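Side-chain contacts in thiol-activated cytolysin (Desulfobulbus propionicus, PDB 6NAL), which probably forms pores in cholesterol-containing membranes, as other members of the cholesterol-dependent cytolysin family do: residues 385-388 and 393-396; 35-40 and 48-53; 12-17 and 230-235. All coordinates share one frame; numbering follows the deposited sequence.

Contact 1 of 3, residues 385-388 and 393-396; sequences DEIS and LKVI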
# COMPACT_ATOMS: atom_id res chain seq x y z
N ASP A 385 11.71 -12.13 -9.88
CA ASP A 385 10.53 -12.71 -9.27
C ASP A 385 9.31 -12.26 -10.05
O ASP A 385 9.24 -11.12 -10.48
CB ASP A 385 10.41 -12.29 -7.81
CG ASP A 385 11.30 -13.10 -6.87
OD1 ASP A 385 11.67 -14.27 -7.21
OD2 ASP A 385 11.59 -12.56 -5.76
N GLU A 386 8.34 -13.15 -10.23
CA GLU A 386 7.09 -12.80 -10.87
C GLU A 386 5.92 -12.91 -9.88
O GLU A 386 5.75 -13.94 -9.22
CB GLU A 386 6.84 -13.67 -12.09
CG GLU A 386 7.65 -13.24 -13.31
CD GLU A 386 7.59 -14.24 -14.48
OE1 GLU A 386 6.68 -15.11 -14.49
OE2 GLU A 386 8.46 -14.13 -15.40
N ILE A 387 5.11 -11.85 -9.83
CA ILE A 387 4.03 -11.74 -8.86
C ILE A 387 2.73 -12.11 -9.54
O ILE A 387 2.48 -11.74 -10.68
CB ILE A 387 3.99 -10.32 -8.29
CG1 ILE A 387 4.92 -10.22 -7.08
CG2 ILE A 387 2.63 -9.95 -7.78
CD1 ILE A 387 6.28 -10.88 -7.33
N SER A 388 1.91 -12.85 -8.82
CA SER A 388 0.61 -13.27 -9.30
C SER A 388 -0.38 -13.23 -8.13
O SER A 388 0.00 -13.40 -6.97
CB SER A 388 0.75 -14.66 -9.95
OG SER A 388 -0.33 -14.89 -10.80
N LEU A 393 -4.32 -14.93 -2.64
CA LEU A 393 -2.95 -15.33 -2.35
C LEU A 393 -2.01 -14.60 -3.29
O LEU A 393 -2.17 -14.70 -4.50
CB LEU A 393 -2.81 -16.84 -2.53
CG LEU A 393 -1.59 -17.55 -2.01
CD1 LEU A 393 -1.59 -17.47 -0.50
CD2 LEU A 393 -1.56 -18.96 -2.44
N LYS A 394 -1.07 -13.84 -2.74
CA LYS A 394 0.02 -13.26 -3.52
C LYS A 394 1.06 -14.36 -3.75
O LYS A 394 1.73 -14.77 -2.80
CB LYS A 394 0.65 -12.09 -2.79
CG LYS A 394 1.60 -11.25 -3.61
CD LYS A 394 2.17 -10.09 -2.75
CE LYS A 394 3.28 -9.35 -3.48
NZ LYS A 394 4.12 -8.51 -2.55
N VAL A 395 1.18 -14.84 -4.99
CA VAL A 395 2.10 -15.90 -5.38
C VAL A 395 3.35 -15.27 -5.98
O VAL A 395 3.25 -14.39 -6.85
CB VAL A 395 1.46 -16.88 -6.38
CG1 VAL A 395 2.39 -17.97 -6.84
CG2 VAL A 395 0.26 -17.54 -5.78
N ILE A 396 4.51 -15.71 -5.52
CA ILE A 396 5.79 -15.17 -5.94
C ILE A 396 6.59 -16.32 -6.51
O ILE A 396 6.90 -17.28 -5.79
CB ILE A 396 6.54 -14.52 -4.76
CG1 ILE A 396 5.72 -13.33 -4.23
CG2 ILE A 396 7.90 -14.02 -5.19
CD1 ILE A 396 6.18 -12.83 -2.87

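Contact 2 of 3, residues 35-40 and 48-53; sequences PAEERF and MTREKC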
# COMPACT_ATOMS: atom_id res chain seq x y z
N PRO A 35 -11.04 -10.07 -2.49
CA PRO A 35 -9.67 -10.47 -2.86
C PRO A 35 -9.12 -9.57 -3.95
O PRO A 35 -9.85 -9.06 -4.80
CB PRO A 35 -9.84 -11.90 -3.37
CG PRO A 35 -11.20 -11.81 -4.12
CD PRO A 35 -12.05 -10.87 -3.22
N ALA A 36 -7.81 -9.39 -3.92
CA ALA A 36 -7.13 -8.66 -4.97
C ALA A 36 -7.30 -9.37 -6.30
O ALA A 36 -7.32 -10.60 -6.37
CB ALA A 36 -5.66 -8.52 -4.63
N GLU A 37 -7.39 -8.57 -7.36
CA GLU A 37 -7.53 -9.12 -8.70
C GLU A 37 -6.58 -8.42 -9.67
O GLU A 37 -6.12 -7.31 -9.45
CB GLU A 37 -8.96 -9.03 -9.24
CG GLU A 37 -9.70 -7.83 -8.80
CD GLU A 37 -11.19 -7.93 -9.07
OE1 GLU A 37 -11.81 -6.91 -9.46
OE2 GLU A 37 -11.72 -9.05 -8.90
N GLU A 38 -6.29 -9.11 -10.76
CA GLU A 38 -5.19 -8.73 -11.63
C GLU A 38 -5.59 -8.92 -13.07
O GLU A 38 -6.48 -9.71 -13.40
CB GLU A 38 -3.93 -9.56 -11.30
CG GLU A 38 -4.05 -11.11 -11.63
CD GLU A 38 -2.66 -11.85 -11.67
OE1 GLU A 38 -1.74 -11.45 -10.94
OE2 GLU A 38 -2.47 -12.83 -12.42
N ARG A 39 -4.91 -8.19 -13.93
CA ARG A 39 -4.95 -8.46 -15.35
C ARG A 39 -3.77 -7.76 -16.00
O ARG A 39 -3.08 -6.93 -15.40
CB ARG A 39 -6.26 -7.98 -15.98
CG ARG A 39 -6.41 -6.49 -15.96
CD ARG A 39 -7.84 -6.05 -16.29
NE ARG A 39 -7.95 -4.61 -16.07
CZ ARG A 39 -7.56 -3.71 -16.97
NH1 ARG A 39 -7.08 -4.14 -18.13
NH2 ARG A 39 -7.67 -2.42 -16.70
N PHE A 40 -3.58 -8.09 -17.27
CA PHE A 40 -2.58 -7.48 -18.11
C PHE A 40 -3.20 -6.68 -19.23
O PHE A 40 -4.16 -7.14 -19.87
CB PHE A 40 -1.69 -8.54 -18.74
CG PHE A 40 -0.77 -9.18 -17.80
CD1 PHE A 40 0.48 -8.63 -17.58
CD2 PHE A 40 -1.15 -10.31 -17.12
CE1 PHE A 40 1.35 -9.24 -16.68
CE2 PHE A 40 -0.30 -10.91 -16.22
CZ PHE A 40 0.97 -10.38 -16.01
N MSE A 48 -5.82 -4.60 -8.81
CA MSE A 48 -6.91 -3.88 -8.20
C MSE A 48 -7.18 -4.49 -6.84
O MSE A 48 -7.51 -5.65 -6.71
CB MSE A 48 -8.16 -3.90 -9.05
CG MSE A 48 -9.32 -3.17 -8.34
SE MSE A 48 -10.61 -2.27 -9.48
CE MSE A 48 -12.18 -2.72 -8.44
N THR A 49 -7.05 -3.66 -5.81
CA THR A 49 -7.27 -4.06 -4.43
C THR A 49 -8.49 -3.30 -3.88
O THR A 49 -8.80 -2.19 -4.33
CB THR A 49 -6.00 -3.80 -3.60
OG1 THR A 49 -6.17 -4.35 -2.29
CG2 THR A 49 -5.66 -2.31 -3.52
N ARG A 50 -9.22 -3.91 -2.95
CA ARG A 50 -10.46 -3.35 -2.45
C ARG A 50 -10.42 -3.35 -0.94
O ARG A 50 -9.90 -4.26 -0.30
CB ARG A 50 -11.68 -4.13 -2.95
CG ARG A 50 -11.98 -3.84 -4.43
CD ARG A 50 -13.09 -4.72 -4.98
NE ARG A 50 -12.77 -6.11 -4.73
CZ ARG A 50 -13.54 -7.14 -5.02
NH1 ARG A 50 -14.73 -6.97 -5.58
NH2 ARG A 50 -13.10 -8.35 -4.73
N GLU A 51 -10.97 -2.29 -0.38
CA GLU A 51 -10.96 -2.10 1.06
C GLU A 51 -12.30 -1.55 1.50
O GLU A 51 -12.86 -0.64 0.87
CB GLU A 51 -9.86 -1.15 1.46
CG GLU A 51 -9.41 -1.29 2.89
CD GLU A 51 -8.40 -0.19 3.25
OE1 GLU A 51 -8.12 0.72 2.40
OE2 GLU A 51 -7.88 -0.23 4.39
N LYS A 52 -12.78 -2.09 2.60
CA LYS A 52 -14.02 -1.69 3.22
C LYS A 52 -13.69 -0.55 4.16
O LYS A 52 -12.81 -0.69 5.02
CB LYS A 52 -14.62 -2.87 3.98
CG LYS A 52 -15.98 -2.57 4.58
CD LYS A 52 -16.68 -3.83 5.15
CE LYS A 52 -17.50 -3.45 6.41
NZ LYS A 52 -18.83 -4.08 6.56
N CYS A 53 -14.41 0.58 3.98
CA CYS A 53 -14.22 1.78 4.78
C CYS A 53 -15.57 2.33 5.21
O CYS A 53 -16.60 2.03 4.62
CB CYS A 53 -13.54 2.94 4.02
SG CYS A 53 -12.10 2.50 3.16

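Contact 3 of 3, residues 12-17 and 230-235; sequences ASLQYN and HPPLFV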
# COMPACT_ATOMS: atom_id res chain seq x y z
N ALA A 12 -42.17 20.13 28.81
CA ALA A 12 -41.11 19.86 29.78
C ALA A 12 -41.14 18.42 30.28
O ALA A 12 -40.08 17.84 30.57
CB ALA A 12 -41.24 20.82 30.97
N SER A 13 -42.31 17.82 30.35
CA SER A 13 -42.39 16.44 30.81
C SER A 13 -42.21 15.44 29.67
O SER A 13 -42.33 14.23 29.89
CB SER A 13 -43.74 16.21 31.52
OG SER A 13 -44.69 15.62 30.64
N LEU A 14 -41.94 15.91 28.46
CA LEU A 14 -41.78 15.01 27.32
C LEU A 14 -40.34 14.50 27.30
O LEU A 14 -39.40 15.23 26.94
CB LEU A 14 -42.14 15.74 26.04
CG LEU A 14 -42.41 14.90 24.80
CD1 LEU A 14 -43.80 14.32 24.71
CD2 LEU A 14 -42.13 15.83 23.59
N GLN A 15 -40.17 13.24 27.72
CA GLN A 15 -38.86 12.64 27.96
C GLN A 15 -38.42 11.91 26.69
O GLN A 15 -39.13 11.03 26.18
CB GLN A 15 -38.89 11.69 29.16
CG GLN A 15 -39.78 12.16 30.29
CD GLN A 15 -40.50 11.02 30.99
OE1 GLN A 15 -39.89 10.03 31.38
NE2 GLN A 15 -41.82 11.16 31.16
N TYR A 16 -37.28 12.34 26.14
CA TYR A 16 -36.71 11.73 24.95
C TYR A 16 -35.23 12.10 24.98
O TYR A 16 -34.83 13.10 25.58
CB TYR A 16 -37.37 12.21 23.64
CG TYR A 16 -37.18 13.67 23.42
CD1 TYR A 16 -35.97 14.18 22.94
CD2 TYR A 16 -38.20 14.57 23.73
CE1 TYR A 16 -35.79 15.52 22.78
CE2 TYR A 16 -38.04 15.91 23.58
CZ TYR A 16 -36.85 16.39 23.10
OH TYR A 16 -36.73 17.75 22.94
N ASN A 17 -34.44 11.28 24.29
CA ASN A 17 -33.00 11.46 24.27
C ASN A 17 -32.62 12.23 23.01
O ASN A 17 -32.80 11.70 21.90
CB ASN A 17 -32.31 10.09 24.30
CG ASN A 17 -30.82 10.16 23.91
OD1 ASN A 17 -30.32 9.26 23.26
ND2 ASN A 17 -30.13 11.21 24.33
N HIS A 230 -41.59 11.79 18.39
CA HIS A 230 -41.54 12.84 17.38
C HIS A 230 -41.67 14.19 18.05
O HIS A 230 -42.66 14.90 17.89
CB HIS A 230 -42.63 12.58 16.34
CG HIS A 230 -42.46 11.25 15.68
ND1 HIS A 230 -41.54 11.03 14.68
CD2 HIS A 230 -43.06 10.07 15.91
CE1 HIS A 230 -41.62 9.77 14.29
NE2 HIS A 230 -42.54 9.17 15.02
N PRO A 231 -40.68 14.57 18.85
CA PRO A 231 -40.71 15.89 19.53
C PRO A 231 -40.71 17.02 18.53
O PRO A 231 -40.35 16.80 17.36
CB PRO A 231 -39.42 15.90 20.36
CG PRO A 231 -38.53 14.88 19.68
CD PRO A 231 -39.44 13.82 19.11
N PRO A 232 -41.14 18.22 18.93
CA PRO A 232 -41.21 19.34 17.99
C PRO A 232 -39.85 19.97 17.83
O PRO A 232 -39.06 20.05 18.78
CB PRO A 232 -42.21 20.30 18.66
CG PRO A 232 -42.00 20.06 20.12
CD PRO A 232 -41.82 18.56 20.22
N LEU A 233 -39.62 20.47 16.62
CA LEU A 233 -38.41 21.22 16.33
C LEU A 233 -38.70 22.63 15.83
O LEU A 233 -39.79 22.93 15.33
CB LEU A 233 -37.57 20.52 15.26
CG LEU A 233 -37.23 19.07 15.45
CD1 LEU A 233 -36.89 18.46 14.10
CD2 LEU A 233 -36.09 18.93 16.40
N PHE A 234 -37.67 23.47 15.92
CA PHE A 234 -37.72 24.88 15.59
C PHE A 234 -36.54 25.22 14.67
O PHE A 234 -35.38 25.08 15.07
CB PHE A 234 -37.67 25.69 16.89
CG PHE A 234 -37.60 27.17 16.72
CD1 PHE A 234 -38.75 27.91 16.59
CD2 PHE A 234 -36.40 27.82 16.75
CE1 PHE A 234 -38.67 29.28 16.43
CE2 PHE A 234 -36.32 29.20 16.65
CZ PHE A 234 -37.47 29.92 16.48
N VAL A 235 -36.85 25.67 13.45
CA VAL A 235 -35.84 26.09 12.51
C VAL A 235 -35.20 27.37 13.03
O VAL A 235 -35.78 28.47 12.95
CB VAL A 235 -36.43 26.26 11.12
CG1 VAL A 235 -35.36 26.63 10.15
CG2 VAL A 235 -37.08 24.97 10.66
O HOH W 1 -38.78 19.51 21.56

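Contact 1 of 3, residues 385-388 and 393-396
I396 lies alongside I387 on one face of a two-stranded antiparallel ladder, the two side chains pointing the same way, and CD1 of I387 packs on CG1 of I396 at 4.0 Å. CG2 of I396 touches the same CD1 and also reaches D385, 3.9 Å from D385 CG, so a methyl group rests against the carboxylate carbon. The two branches spread because CG1 of I396 sits anti to the carbonyl carbon (chi1 -63°) while CG2 takes the place anti to the backbone N. K394 adds its aliphatic CE, 4.1 Å from I387 CG1.

S388, which buries as much surface as I396, is paired with V395, their side chains on the opposite face, and contributes mainly through its backbone. Its O accepts from V395 N at 2.7 Å, and S388 N donates to V395 O at 2.8 Å. I387 and I396 therefore form the next, non-hydrogen-bonded pair, with I387 CA 3.4 Å from V395 O. Outside the pair, residues 394-396 form a parallel ladder with a strand of the second subunit. The arrangement is a β-hairpin of strands 378-389 and 394-408, in the β-sandwich domain of the cytolysin family.

Contact 2 of 3, residues 35-40 and 48-53
P35 meets R50 at the mouth of this ladder. The two side chains run side by side, and the pyrrolidine ring lies at the edge of the guanidinium, with CD a tight 3.1 Å from R50 NH2, a length that is doubtful in detail. The same nitrogen makes a weak hydrogen bond to P35 O, 3.3 Å long and bent to 143° at the hydrogen. R50 gets there by a bend at chi3 (-54°), which turns the guanidinium back toward P35; its NE is buried by the contact and has no partner in the model.

A36 brings mostly backbone: its CA lies 3.5 Å from M48 O, in a CA-H...O contact just before the regular pairing starts. E37 then forms a hydrogen-bonded antiparallel pair with M48, a selenomethionine. E37 N donates to M48 O at 3.0 Å and M48 N to E37 O at 2.8 Å, both nearly straight at the hydrogen. The side chains of this pair share a face of the sheet, E37 CG coming within 4.2 Å of M48 CB. The E37 carboxylate stays 4.4 Å from R50 at its nearest atoms, OE2 and NH2, well out of the guanidinium plane, so any attraction is one of charge alone.

Beyond E37 the first strand turns its side chains to other partners: E38 accepts from Y45 OH and the backbone N of Y389, while F40 makes a cation-pi contact with R419. Strands 37-41 and 44-59 form a β-hairpin at the margin of a mixed sheet. On its other side strand 44-59 pairs antiparallel with 349-372, where M48 packs on E358 and T360 and T49 bonds through its backbone to K359.

Contact 3 of 3, residues 12-17 and 230-235
P231 lies over one face of the Y16 ring in a CH-pi contact. Its CB is 3.9 Å from the ring centroid and 26° off the normal, displaced toward the rim, and the nearest ring atom is CE2 of Y16, 3.5 Å from P231 CB. CG of P231 follows across the same ring, 4.1 Å from Y16 CD2. L14 extends the apolar patch: its CD2 methyl reaches P231 CB at 4.2 Å and P232 CD at 4.3 Å, so one leucine branch bridges both prolines.

The phenol end is tied to the second segment through a water, which lies 3.0 Å from Y16 OH and donates to P232 O at 2.8 Å. Y16 carries its CG between the backbone N and the carbonyl carbon (chi1 63°), a torsion that swings the ring across toward P231.

In the next shell F340 meets the Y16 ring with the planes about 40° apart and also packs on P231, while L14 O accepts from K342 NZ. Residues 12-17 leave the end of helix 2-12 as a loop lying over the start of strand 232-250, whose first residues bond through their backbones to L77 of strand 76-78 and V339 of strand 332-340.

In the fold
Contacts 1 and 2 are neighbours, their centres 14 Å apart, and they touch where S388 OG makes a weak hydrogen bond to E38 OE2. Each is a β-hairpin of its own sheet: contact 1 in the four-stranded sheet of the β-sandwich domain, contact 2 in the mixed sheet containing strand 349-372. The touch therefore links these two sheets, and both contacts also reach the second subunit. At contact 3 a loop after helix 2-12 packs on the start of strand 232-250 of the large antiparallel sheet. Its centre is 60 Å from contact 1 and 47 Å from contact 2, consistent with an elongated molecule. Along the chain, contact 2 is nested within the loop closed by contact 3; contact 1 follows.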